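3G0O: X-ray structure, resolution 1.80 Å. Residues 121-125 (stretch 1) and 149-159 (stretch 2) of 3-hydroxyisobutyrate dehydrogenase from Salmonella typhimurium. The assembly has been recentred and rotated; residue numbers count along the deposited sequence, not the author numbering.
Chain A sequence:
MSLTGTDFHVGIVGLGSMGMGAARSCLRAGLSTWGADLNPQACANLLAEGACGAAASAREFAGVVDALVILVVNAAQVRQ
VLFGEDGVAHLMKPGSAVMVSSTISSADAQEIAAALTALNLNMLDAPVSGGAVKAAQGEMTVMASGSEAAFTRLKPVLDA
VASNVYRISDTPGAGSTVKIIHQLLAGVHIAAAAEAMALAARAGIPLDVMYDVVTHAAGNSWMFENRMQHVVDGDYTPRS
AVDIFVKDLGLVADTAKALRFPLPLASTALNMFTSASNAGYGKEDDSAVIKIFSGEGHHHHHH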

# COMPACT_ATOMS: atom_id res chain seq x y z
N LEU A 121 -10.99 32.87 -19.13
CA LEU A 121 -11.41 31.94 -18.09
C LEU A 121 -10.16 31.39 -17.40
O LEU A 121 -9.09 31.29 -18.01
CB LEU A 121 -12.21 30.79 -18.71
CG LEU A 121 -13.44 31.19 -19.52
CD1 LEU A 121 -14.06 29.97 -20.18
CD2 LEU A 121 -14.45 31.89 -18.61
N ASN A 122 -10.29 31.05 -16.13
CA ASN A 122 -9.17 30.51 -15.37
C ASN A 122 -9.31 29.00 -15.28
O ASN A 122 -10.40 28.48 -15.03
CB ASN A 122 -9.15 31.09 -13.95
CG ASN A 122 -9.10 32.59 -13.93
OD1 ASN A 122 -10.07 33.25 -13.57
ND2 ASN A 122 -7.96 33.15 -14.33
N MSE A 123 -8.21 28.27 -15.49
CA MSE A 123 -8.29 26.83 -15.39
C MSE A 123 -7.30 26.31 -14.36
O MSE A 123 -6.18 26.81 -14.25
CB MSE A 123 -7.99 26.15 -16.72
CG MSE A 123 -8.41 24.68 -16.71
SE MSE A 123 -7.35 23.53 -17.81
CE MSE A 123 -5.86 23.31 -16.61
N LEU A 124 -7.73 25.32 -13.59
CA LEU A 124 -6.87 24.71 -12.59
C LEU A 124 -6.66 23.25 -12.98
O LEU A 124 -7.61 22.48 -13.11
CB LEU A 124 -7.50 24.77 -11.20
CG LEU A 124 -6.56 24.44 -10.04
CD1 LEU A 124 -5.48 25.51 -9.96
CD2 LEU A 124 -7.33 24.38 -8.72
N ASP A 125 -5.40 22.88 -13.19
CA ASP A 125 -5.04 21.51 -13.52
C ASP A 125 -5.12 20.84 -12.16
O ASP A 125 -4.15 20.83 -11.41
CB ASP A 125 -3.61 21.48 -14.08
CG ASP A 125 -3.11 20.08 -14.35
OD1 ASP A 125 -3.95 19.16 -14.45
OD2 ASP A 125 -1.88 19.91 -14.48
N ALA A 149 -4.91 33.36 -10.01
CA ALA A 149 -6.28 33.72 -10.32
C ALA A 149 -7.18 32.48 -10.24
O ALA A 149 -8.30 32.55 -9.73
CB ALA A 149 -6.36 34.33 -11.71
N ALA A 150 -6.68 31.35 -10.73
CA ALA A 150 -7.47 30.11 -10.69
C ALA A 150 -7.62 29.61 -9.26
O ALA A 150 -8.72 29.25 -8.83
CB ALA A 150 -6.81 29.03 -11.56
N PHE A 151 -6.51 29.57 -8.52
CA PHE A 151 -6.54 29.12 -7.13
C PHE A 151 -7.46 29.98 -6.28
O PHE A 151 -8.22 29.46 -5.46
CB PHE A 151 -5.13 29.13 -6.53
CG PHE A 151 -4.34 27.88 -6.80
CD1 PHE A 151 -4.69 26.68 -6.18
CD2 PHE A 151 -3.27 27.88 -7.68
CE1 PHE A 151 -3.98 25.50 -6.43
CE2 PHE A 151 -2.55 26.71 -7.94
CZ PHE A 151 -2.91 25.52 -7.31
N THR A 152 -7.38 31.29 -6.47
CA THR A 152 -8.19 32.22 -5.71
C THR A 152 -9.68 32.07 -6.00
O THR A 152 -10.50 32.00 -5.09
CB THR A 152 -7.77 33.68 -5.98
OG1 THR A 152 -6.41 33.87 -5.56
CG2 THR A 152 -8.67 34.65 -5.22
N ARG A 153 -10.03 32.01 -7.28
CA ARG A 153 -11.42 31.88 -7.68
C ARG A 153 -12.04 30.58 -7.18
O ARG A 153 -13.20 30.56 -6.77
CB ARG A 153 -11.54 31.92 -9.21
CG ARG A 153 -12.94 32.18 -9.70
CD ARG A 153 -13.29 33.65 -9.52
NE ARG A 153 -14.50 33.99 -10.26
CZ ARG A 153 -15.72 33.99 -9.74
NH1 ARG A 153 -15.92 33.66 -8.47
NH2 ARG A 153 -16.74 34.27 -10.51
N LEU A 154 -11.26 29.50 -7.20
CA LEU A 154 -11.74 28.19 -6.78
C LEU A 154 -11.66 27.87 -5.29
O LEU A 154 -12.12 26.82 -4.86
CB LEU A 154 -11.01 27.10 -7.57
CG LEU A 154 -11.37 27.00 -9.05
CD1 LEU A 154 -10.30 26.22 -9.80
CD2 LEU A 154 -12.74 26.34 -9.20
N LYS A 155 -11.09 28.77 -4.50
CA LYS A 155 -10.95 28.53 -3.07
C LYS A 155 -12.21 28.00 -2.39
O LYS A 155 -12.14 27.07 -1.59
CB LYS A 155 -10.47 29.80 -2.36
CG LYS A 155 -10.06 29.56 -0.91
CD LYS A 155 -9.58 30.85 -0.28
CE LYS A 155 -9.01 30.60 1.10
NZ LYS A 155 -9.98 29.87 1.97
N PRO A 156 -13.38 28.60 -2.67
CA PRO A 156 -14.61 28.13 -2.05
C PRO A 156 -14.87 26.66 -2.38
O PRO A 156 -15.33 25.89 -1.54
CB PRO A 156 -15.68 29.05 -2.64
CG PRO A 156 -14.93 30.33 -2.85
CD PRO A 156 -13.63 29.84 -3.44
N VAL A 157 -14.58 26.28 -3.62
CA VAL A 157 -14.78 24.91 -4.06
C VAL A 157 -13.77 23.97 -3.41
O VAL A 157 -14.14 22.93 -2.86
CB VAL A 157 -14.66 24.80 -5.60
CG1 VAL A 157 -14.78 23.34 -6.03
CG2 VAL A 157 -15.73 25.64 -6.26
N LEU A 158 -12.49 24.34 -3.46
CA LEU A 158 -11.44 23.52 -2.87
C LEU A 158 -11.66 23.33 -1.37
O LEU A 158 -11.51 22.23 -0.85
CB LEU A 158 -10.07 24.15 -3.14
CG LEU A 158 -9.67 24.23 -4.62
CD1 LEU A 158 -8.50 25.18 -4.80
CD2 LEU A 158 -9.32 22.84 -5.13
N ASP A 159 -12.03 24.41 -0.67
CA ASP A 159 -12.28 24.32 0.77
C ASP A 159 -13.40 23.32 1.07
O ASP A 159 -13.37 22.62 2.07
CB ASP A 159 -12.70 25.69 1.34
CG ASP A 159 -11.55 26.67 1.46
OD1 ASP A 159 -10.38 26.31 1.20
OD2 ASP A 159 -11.82 27.84 1.84

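The strand formed by residues 122-125 lies against the helix 149-159 almost at a right angle: their axes cross at -84° and approach to 7.3 Å. No hydrogen bond links the two stretches, so the contact, which buries 352 Å² in all, rests on the fit of side chains. In the strand, Asn122 and Leu124 direct their CA-to-CB bonds toward the helix while that of Met123, present as selenomethionine, points away, the alternation expected of an extended chain.

The backbones come closest where the helix offers little bulk. The CA atoms of Asn122 and Ala150 are 5.0 Å apart, a spacing compatible with the small methyl of Ala150. Here CB of Asn122 sits 3.8 Å from CA of Ala150 and 3.9 Å from its CB, so that the base of the asparagine side chain lies directly on the helix surface. The Ala150 methyl also reaches the strand backbone, with its CB 3.5 Å from the carbonyl O of Met123. This is a van der Waals contact, and it lets Met123 take part through its main chain although its CA-to-CB bond points away from the helix. Ala149, at the exposed margin, extends the contact beside Asn122.

Leu124 is the main bump on the strand, with 110 Å² covered by the helix, the largest share of any residue here. Its side chain (chi1 t, chi2 p) enters a hollow lined by Ala150, Phe151, Leu154 and Leu158. Its CD1 lies 4.1 Å from CB of Ala150 and also lies over one face of the Phe151 ring: CD1 is 3.6 Å from the ring centroid and only 10° off the ring normal, a CH-pi contact in which a methyl group meets the pi cloud nearly head-on. Phe151 can supply this wall even though its CA-to-CB bond points away from the strand, because the end of its side chain comes nearer. Leu154 packs closely against the base of Leu124, with CD1 of Leu154 3.4 Å from CB of Leu124. One turn further on, Leu158 makes a looser contact, its CD1 4.2 Å from CD2 of Leu124. These residues are all buried in the assembly, and packing against one another contributes to that burial.

The helix is kinked where the N atoms of Pro156 and Val157 lack bonds to the preceding turn; proline has no amide hydrogen to give. Beyond the contact with the strand, NZ of Lys155 forms a salt bridge with OD2 of Asp159 at 2.7 Å, one turn along the exposed side of the helix.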